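Local coordinates for isomerase prhC (Penicillium brasilianum, PDB 5X9J), which acts as a homodimeric isomerase of the trt14 family in the biosynthesis of the fungal meroterpenoid paraherquonin, at residues A32-F37 / F92-E97; I109-A114 / N128-Q133. All blocks are in the same frame, centred on the assembly; numbering follows the deposited sequence.

In the fold
Strand 90-94 and strand 108-119 are neighbours in one mixed sheet, and the two interactions meet there: W93 of interaction 1 pairs by its backbone with A114 of interaction 2, and D96 forms a salt bridge to R112. Interaction 2 is the more deeply buried, a ladder of backbone hydrogen bonds between adjacent strands with mainly apolar side chains on both of its faces. Interaction 1 is smaller and lies partly at the surface; it sets helix 26-43 against strand 90-94 mainly through side chains, with no direct hydrogen bond, apolar on its inner side and polar around H35. The same helix also covers F111 of interaction 2, through A34 and C38.

Interaction 1: residues A32-F37 / F92-E97; sequences ALAHKF and FWIIDE
H35 and I94 carry most of this helix-strand contact. The isoleucine lays its CD1 methyl over one face of the imidazole in a CH-pi contact, 3.7 Å from CD1 to the centroid of the H35 ring and offset toward the rim. Its delta branch is extended, chi2 -176°, which carries CD1 across to the helix, where it also rests 3.9 Å from CB of A34. The small alanine suits this spot because it lets the methyl approach the helix backbone closely. The flat ring of H35 combines an apolar face for the isoleucine with polar edges for the surface. E97 comes to one edge, with OE1 3.7 Å from NE2 of H35 and its carboxylate plane turned 70° from the ring. That spacing is too long for a hydrogen bond. Near the ring plane a water sits 3.4 Å from ND1 of H35, a weak link, while accepting the backbone N-H of I94 at 2.9 Å from the water O to N of I94. Deeper in, F37 and F92 meet obliquely, CE1 to CE1 at 4.1 Å, two large rings suited to the buried side. The axes of helix and strand run nearly antiparallel, at 158°. Strand 90-94 belongs to the same sheet as strands 108-119 and 124-134, which the helix also covers: F37 reaches L132, A34 packs on F111, and F92 touches V130.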
ATOM      1  N   ALA B  32       1.801  19.998   1.853  1.00 30.64           N
ATOM      2  CA  ALA B  32       2.044  20.472   3.215  1.00 30.09           C
ATOM      3  C   ALA B  32       1.201  19.704   4.222  1.00 30.43           C
ATOM      4  O   ALA B  32       1.661  19.397   5.329  1.00 29.74           O
ATOM      5  CB  ALA B  32       1.747  21.973   3.313  1.00 29.69           C
ATOM      6  N   LEU B  33      -0.048  19.394   3.860  1.00 28.31           N
ATOM      7  CA  LEU B  33      -0.902  18.633   4.767  1.00 30.14           C
ATOM      8  C   LEU B  33      -0.321  17.245   5.036  1.00 26.19           C
ATOM      9  O   LEU B  33      -0.338  16.769   6.172  1.00 27.88           O
ATOM     10  CB  LEU B  33      -2.315  18.532   4.189  1.00 29.98           C
ATOM     11  CG  LEU B  33      -3.322  17.812   5.091  1.00 31.32           C
ATOM     12  CD1 LEU B  33      -3.548  18.601   6.363  1.00 33.56           C
ATOM     13  CD2 LEU B  33      -4.642  17.578   4.360  1.00 32.49           C
ATOM     14  N   ALA B  34       0.229  16.599   4.005  1.00 26.72           N
ATOM     15  CA  ALA B  34       0.812  15.270   4.177  1.00 26.69           C
ATOM     16  C   ALA B  34       2.023  15.313   5.106  1.00 26.10           C
ATOM     17  O   ALA B  34       2.162  14.478   6.013  1.00 24.06           O
ATOM     18  CB  ALA B  34       1.192  14.694   2.807  1.00 22.22           C
ATOM     19  N   HIS B  35       2.920  16.277   4.891  1.00 28.85           N
ATOM     20  CA  HIS B  35       4.068  16.417   5.793  1.00 27.90           C
ATOM     21  C   HIS B  35       3.620  16.730   7.213  1.00 27.13           C
ATOM     22  O   HIS B  35       4.171  16.191   8.181  1.00 28.11           O
ATOM     23  CB  HIS B  35       5.006  17.504   5.279  1.00 28.65           C
ATOM     24  CG  HIS B  35       5.791  17.096   4.075  1.00 29.30           C
ATOM     25  ND1 HIS B  35       6.767  16.121   4.120  1.00 29.51           N
ATOM     26  CD2 HIS B  35       5.755  17.537   2.795  1.00 27.26           C
ATOM     27  CE1 HIS B  35       7.300  15.981   2.918  1.00 29.87           C
ATOM     28  NE2 HIS B  35       6.698  16.823   2.096  1.00 28.06           N
ATOM     29  N   LYS B  36       2.606  17.585   7.354  1.00 28.46           N
ATOM     30  CA  LYS B  36       2.099  17.936   8.677  1.00 26.81           C
ATOM     31  C   LYS B  36       1.507  16.722   9.375  1.00 28.45           C
ATOM     32  O   LYS B  36       1.764  16.482  10.563  1.00 26.86           O
ATOM     33  CB  LYS B  36       1.057  19.049   8.548  1.00 29.82           C
ATOM     34  CG  LYS B  36       0.422  19.463   9.870  1.00 30.62           C
ATOM     35  CD  LYS B  36      -0.465  20.687   9.666  1.00 33.29           C
ATOM     36  CE  LYS B  36      -0.978  21.236  10.999  1.00 37.19           C
ATOM     37  NZ  LYS B  36      -1.979  22.314  10.761  1.00 39.84           N
ATOM     38  N   PHE B  37       0.681  15.959   8.649  1.00 27.58           N
ATOM     39  CA  PHE B  37       0.177  14.682   9.148  1.00 25.83           C
ATOM     40  C   PHE B  37       1.300  13.824   9.725  1.00 26.38           C
ATOM     41  O   PHE B  37       1.209  13.336  10.856  1.00 27.57           O
ATOM     42  CB  PHE B  37      -0.540  13.955   8.000  1.00 25.88           C
ATOM     43  CG  PHE B  37      -1.005  12.568   8.345  1.00 30.58           C
ATOM     44  CD1 PHE B  37      -0.224  11.460   8.030  1.00 28.74           C
ATOM     45  CD2 PHE B  37      -2.233  12.370   8.954  1.00 30.87           C
ATOM     46  CE1 PHE B  37      -0.653  10.172   8.336  1.00 30.89           C
ATOM     47  CE2 PHE B  37      -2.678  11.078   9.262  1.00 34.17           C
ATOM     48  CZ  PHE B  37      -1.878   9.982   8.957  1.00 30.25           C
ATOM     49  N   PHE B  92       7.674   8.816  12.131  1.00 29.21           N
ATOM     50  CA  PHE B  92       6.869   8.571  10.935  1.00 31.46           C
ATOM     51  C   PHE B  92       7.191   9.690   9.954  1.00 31.98           C
ATOM     52  O   PHE B  92       7.057  10.867  10.302  1.00 32.70           O
ATOM     53  CB  PHE B  92       5.377   8.544  11.288  1.00 31.07           C
ATOM     54  CG  PHE B  92       4.478   7.957  10.212  1.00 35.43           C
ATOM     55  CD1 PHE B  92       3.860   8.777   9.274  1.00 35.34           C
ATOM     56  CD2 PHE B  92       4.214   6.600  10.171  1.00 34.02           C
ATOM     57  CE1 PHE B  92       3.021   8.248   8.296  1.00 33.83           C
ATOM     58  CE2 PHE B  92       3.377   6.061   9.199  1.00 39.75           C
ATOM     59  CZ  PHE B  92       2.782   6.885   8.258  1.00 36.55           C
ATOM     60  N   TRP B  93       7.650   9.346   8.752  1.00 27.53           N
ATOM     61  CA  TRP B  93       8.111  10.379   7.834  1.00 27.24           C
ATOM     62  C   TRP B  93       7.885   9.942   6.392  1.00 29.54           C
ATOM     63  O   TRP B  93       7.915   8.750   6.076  1.00 25.16           O
ATOM     64  CB  TRP B  93       9.603  10.709   8.057  1.00 27.22           C
ATOM     65  CG  TRP B  93      10.553   9.565   7.736  1.00 29.23           C
ATOM     66  CD1 TRP B  93      11.277   9.402   6.590  1.00 27.27           C
ATOM     67  CD2 TRP B  93      10.894   8.452   8.584  1.00 26.59           C
ATOM     68  NE1 TRP B  93      12.031   8.256   6.664  1.00 29.10           N
ATOM     69  CE2 TRP B  93      11.819   7.657   7.880  1.00 28.83           C
ATOM     70  CE3 TRP B  93      10.506   8.054   9.866  1.00 26.37           C
ATOM     71  CZ2 TRP B  93      12.359   6.481   8.413  1.00 29.75           C
ATOM     72  CZ3 TRP B  93      11.042   6.881  10.391  1.00 29.64           C
ATOM     73  CH2 TRP B  93      11.957   6.113   9.666  1.00 29.21           C
ATOM     74  N   ILE B  94       7.686  10.936   5.517  1.00 26.40           N
ATOM     75  CA  ILE B  94       7.496  10.675   4.097  1.00 28.52           C
ATOM     76  C   ILE B  94       8.824  10.295   3.457  1.00 29.02           C
ATOM     77  O   ILE B  94       9.869  10.907   3.732  1.00 26.90           O
ATOM     78  CB  ILE B  94       6.876  11.903   3.408  1.00 28.07           C
ATOM     79  CG1 ILE B  94       5.529  12.230   4.033  1.00 29.56           C
ATOM     80  CG2 ILE B  94       6.696  11.652   1.913  1.00 29.11           C
ATOM     81  CD1 ILE B  94       4.818  13.379   3.349  1.00 30.31           C
ATOM     82  N   ILE B  95       8.792   9.256   2.622  1.00 26.57           N
ATOM     83  CA  ILE B  95       9.943   8.811   1.846  1.00 26.44           C
ATOM     84  C   ILE B  95       9.590   8.899   0.367  1.00 28.11           C
ATOM     85  O   ILE B  95       8.412   8.949  -0.014  1.00 25.54           O
ATOM     86  CB  ILE B  95      10.371   7.368   2.192  1.00 28.67           C
ATOM     87  CG1 ILE B  95       9.218   6.391   1.897  1.00 28.36           C
ATOM     88  CG2 ILE B  95      10.825   7.271   3.656  1.00 27.59           C
ATOM     89  CD1 ILE B  95       9.588   4.894   2.024  1.00 26.99           C
ATOM     90  N   ASP B  96      10.631   8.901  -0.467  1.00 29.07           N
ATOM     91  CA  ASP B  96      10.498   8.720  -1.915  1.00 32.39           C
ATOM     92  C   ASP B  96       9.469   9.697  -2.479  1.00 32.74           C
ATOM     93  O   ASP B  96       8.482   9.316  -3.112  1.00 30.51           O
ATOM     94  CB  ASP B  96      10.133   7.260  -2.234  1.00 28.59           C
ATOM     95  CG  ASP B  96      10.207   6.937  -3.727  1.00 37.68           C
ATOM     96  OD1 ASP B  96      10.915   7.660  -4.462  1.00 37.25           O
ATOM     97  OD2 ASP B  96       9.556   5.950  -4.165  1.00 36.50           O
ATOM     98  N   GLU B  97       9.708  10.980  -2.199  1.00 32.30           N
ATOM     99  CA  GLU B  97       8.697  12.007  -2.411  1.00 34.24           C
ATOM    100  C   GLU B  97       8.319  12.174  -3.869  1.00 36.10           C
ATOM    101  O   GLU B  97       7.214  12.652  -4.152  1.00 34.67           O
ATOM    102  CB  GLU B  97       9.185  13.353  -1.869  1.00 34.34           C
ATOM    103  CG  GLU B  97       8.978  13.510  -0.389  1.00 40.55           C
ATOM    104  CD  GLU B  97       9.557  14.811   0.150  1.00 46.85           C
ATOM    105  OE1 GLU B  97       9.238  15.893  -0.399  1.00 48.97           O
ATOM    106  OE2 GLU B  97      10.334  14.734   1.127  1.00 51.22           O
TER
HETATM  107  O   HOH W   1       7.813  13.744   6.299  1.00 33.72           O

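Interaction 2: residues I109-A114 / N128-Q133; sequences IAFRAA and NLVILQ
I109 opens the ladder with two bonds to L132: its N-H goes to the L132 carbonyl, and its carbonyl accepts the L132 N-H at 2.8 Å from O to N. Its CG2 methyl lies alongside CB of L132. A110, in a non-hydrogen-bonded pair, turns to the other face and sets CB 3.8 Å from CG1 of I131; a small residue suits this place, where A110 of the second subunit packs. F111 pairs likewise with V130. With chi1 57°, CG sits between backbone N and carbonyl carbon, bringing the ring over the neighbouring strand. V130 CB lies over one face, 3.6 Å from F111 CZ, and L132 CD1 meets the edge. A serine here would probably leave V130 and L132 without their aromatic neighbour and open a gap beneath helix 26-43. R112 crosses L129 at about a right angle, CG touching CD2; its NE donates to a water that bonds to the N128 carbonyl, while NH1 pairs with D96. At A113 two further bonds join N128, the A113 N-H reaching the N128 carbonyl from 44° out of its plane. This is a twisted antiparallel beta hairpin, with one face against helix 26-43 and the other at the dimer interface.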
ATOM      1  N   ILE B 109      -4.364  12.978  -1.563  1.00 26.28           N
ATOM      2  CA  ILE B 109      -2.937  12.813  -1.784  1.00 26.84           C
ATOM      3  C   ILE B 109      -2.532  11.428  -1.311  1.00 24.03           C
ATOM      4  O   ILE B 109      -2.964  10.959  -0.254  1.00 25.41           O
ATOM      5  CB  ILE B 109      -2.135  13.938  -1.086  1.00 27.17           C
ATOM      6  CG1 ILE B 109      -0.634  13.796  -1.367  1.00 26.13           C
ATOM      7  CG2 ILE B 109      -2.438  13.989   0.425  1.00 22.85           C
ATOM      8  CD1 ILE B 109       0.180  15.089  -1.028  1.00 27.05           C
ATOM      9  N   ALA B 110      -1.713  10.761  -2.112  1.00 23.09           N
ATOM     10  CA  ALA B 110      -1.164   9.465  -1.751  1.00 23.68           C
ATOM     11  C   ALA B 110       0.344   9.616  -1.648  1.00 26.51           C
ATOM     12  O   ALA B 110       0.966  10.205  -2.533  1.00 24.86           O
ATOM     13  CB  ALA B 110      -1.524   8.390  -2.781  1.00 24.66           C
ATOM     14  N   PHE B 111       0.929   9.099  -0.569  1.00 23.44           N
ATOM     15  CA  PHE B 111       2.367   9.225  -0.408  1.00 24.50           C
ATOM     16  C   PHE B 111       2.922   7.997   0.289  1.00 23.40           C
ATOM     17  O   PHE B 111       2.229   7.325   1.051  1.00 22.79           O
ATOM     18  CB  PHE B 111       2.741  10.493   0.373  1.00 22.10           C
ATOM     19  CG  PHE B 111       2.100  10.591   1.736  1.00 23.95           C
ATOM     20  CD1 PHE B 111       2.760  10.127   2.865  1.00 23.13           C
ATOM     21  CD2 PHE B 111       0.849  11.174   1.885  1.00 23.54           C
ATOM     22  CE1 PHE B 111       2.182  10.248   4.124  1.00 24.31           C
ATOM     23  CE2 PHE B 111       0.261  11.283   3.122  1.00 23.22           C
ATOM     24  CZ  PHE B 111       0.938  10.831   4.256  1.00 25.81           C
ATOM     25  N   ARG B 112       4.185   7.715   0.011  1.00 26.49           N
ATOM     26  CA  ARG B 112       4.913   6.664   0.695  1.00 26.03           C
ATOM     27  C   ARG B 112       5.511   7.210   1.981  1.00 26.75           C
ATOM     28  O   ARG B 112       5.975   8.354   2.027  1.00 25.53           O
ATOM     29  CB  ARG B 112       6.017   6.114  -0.203  1.00 24.19           C
ATOM     30  CG  ARG B 112       5.521   5.412  -1.455  1.00 27.32           C
ATOM     31  CD  ARG B 112       6.719   4.904  -2.251  1.00 29.72           C
ATOM     32  NE  ARG B 112       7.331   3.741  -1.610  1.00 29.19           N
ATOM     33  CZ  ARG B 112       8.428   3.138  -2.057  1.00 31.46           C
ATOM     34  NH1 ARG B 112       9.050   3.602  -3.137  1.00 28.63           N
ATOM     35  NH2 ARG B 112       8.897   2.072  -1.424  1.00 30.94           N
ATOM     36  N   ALA B 113       5.486   6.393   3.032  1.00 25.34           N
ATOM     37  CA  ALA B 113       6.011   6.800   4.322  1.00 26.65           C
ATOM     38  C   ALA B 113       6.744   5.625   4.949  1.00 29.52           C
ATOM     39  O   ALA B 113       6.551   4.464   4.570  1.00 29.63           O
ATOM     40  CB  ALA B 113       4.896   7.296   5.252  1.00 24.52           C
ATOM     41  N   ALA B 114       7.616   5.942   5.895  1.00 26.86           N
ATOM     42  CA  ALA B 114       8.288   4.940   6.703  1.00 26.65           C
ATOM     43  C   ALA B 114       8.068   5.287   8.165  1.00 30.93           C
ATOM     44  O   ALA B 114       7.789   6.435   8.514  1.00 31.05           O
ATOM     45  CB  ALA B 114       9.791   4.862   6.385  1.00 27.66           C
ATOM     46  N   ASN B 128       5.039   2.268   4.406  1.00 25.74           N
ATOM     47  CA  ASN B 128       3.605   2.485   4.329  1.00 27.12           C
ATOM     48  C   ASN B 128       3.258   3.196   3.031  1.00 27.16           C
ATOM     49  O   ASN B 128       4.098   3.845   2.404  1.00 25.05           O
ATOM     50  CB  ASN B 128       3.103   3.329   5.526  1.00 28.71           C
ATOM     51  CG  ASN B 128       3.542   2.753   6.886  1.00 37.24           C
ATOM     52  OD1 ASN B 128       2.741   2.161   7.612  1.00 41.60           O
ATOM     53  ND2 ASN B 128       4.822   2.931   7.228  1.00 35.43           N
ATOM     54  N   LEU B 129       1.994   3.083   2.648  1.00 25.38           N
ATOM     55  CA  LEU B 129       1.390   3.964   1.657  1.00 25.44           C
ATOM     56  C   LEU B 129       0.171   4.580   2.326  1.00 23.70           C
ATOM     57  O   LEU B 129      -0.676   3.858   2.859  1.00 23.91           O
ATOM     58  CB  LEU B 129       1.021   3.206   0.377  1.00 26.69           C
ATOM     59  CG  LEU B 129       0.644   4.017  -0.887  1.00 29.25           C
ATOM     60  CD1 LEU B 129      -0.736   4.676  -0.764  1.00 27.72           C
ATOM     61  CD2 LEU B 129       1.672   5.047  -1.234  1.00 26.85           C
ATOM     62  N   VAL B 130       0.105   5.903   2.346  1.00 20.84           N
ATOM     63  CA  VAL B 130      -0.976   6.613   3.017  1.00 23.01           C
ATOM     64  C   VAL B 130      -1.740   7.395   1.962  1.00 24.70           C
ATOM     65  O   VAL B 130      -1.133   8.056   1.118  1.00 24.75           O
ATOM     66  CB  VAL B 130      -0.454   7.556   4.117  1.00 25.06           C
ATOM     67  CG1 VAL B 130      -1.621   8.352   4.740  1.00 24.45           C
ATOM     68  CG2 VAL B 130       0.292   6.758   5.208  1.00 25.15           C
ATOM     69  N   ILE B 131      -3.066   7.319   2.003  1.00 24.15           N
ATOM     70  CA  ILE B 131      -3.908   8.216   1.223  1.00 23.57           C
ATOM     71  C   ILE B 131      -4.661   9.107   2.197  1.00 24.88           C
ATOM     72  O   ILE B 131      -5.283   8.610   3.140  1.00 24.91           O
ATOM     73  CB  ILE B 131      -4.890   7.447   0.327  1.00 26.00           C
ATOM     74  CG1 ILE B 131      -4.135   6.546  -0.654  1.00 26.61           C
ATOM     75  CG2 ILE B 131      -5.811   8.441  -0.415  1.00 23.10           C
ATOM     76  CD1 ILE B 131      -5.076   5.675  -1.534  1.00 30.86           C
ATOM     77  N   LEU B 132      -4.626  10.412   1.963  1.00 22.81           N
ATOM     78  CA  LEU B 132      -5.413  11.350   2.750  1.00 23.86           C
ATOM     79  C   LEU B 132      -6.506  11.962   1.888  1.00 24.42           C
ATOM     80  O   LEU B 132      -6.262  12.351   0.745  1.00 23.92           O
ATOM     81  CB  LEU B 132      -4.548  12.470   3.329  1.00 22.89           C
ATOM     82  CG  LEU B 132      -3.368  12.034   4.197  1.00 23.06           C
ATOM     83  CD1 LEU B 132      -2.548  13.260   4.628  1.00 24.78           C
ATOM     84  CD2 LEU B 132      -3.846  11.258   5.415  1.00 22.64           C
ATOM     85  N   GLN B 133      -7.708  12.030   2.444  1.00 25.40           N
ATOM     86  CA  GLN B 133      -8.778  12.852   1.903  1.00 26.61           C
ATOM     87  C   GLN B 133      -8.802  14.124   2.734  1.00 28.07           C
ATOM     88  O   GLN B 133      -9.020  14.071   3.946  1.00 30.37           O
ATOM     89  CB  GLN B 133     -10.132  12.138   1.965  1.00 26.38           C
ATOM     90  CG  GLN B 133     -11.315  13.059   1.626  1.00 29.21           C
ATOM     91  CD  GLN B 133     -11.360  13.397   0.155  1.00 31.29           C
ATOM     92  OE1 GLN B 133     -11.604  12.525  -0.672  1.00 34.94           O
ATOM     93  NE2 GLN B 133     -11.096  14.658  -0.187  1.00 31.96           N
TER
HETATM   94  O   HOH W   2       6.423   2.989   1.068  1.00 29.78           O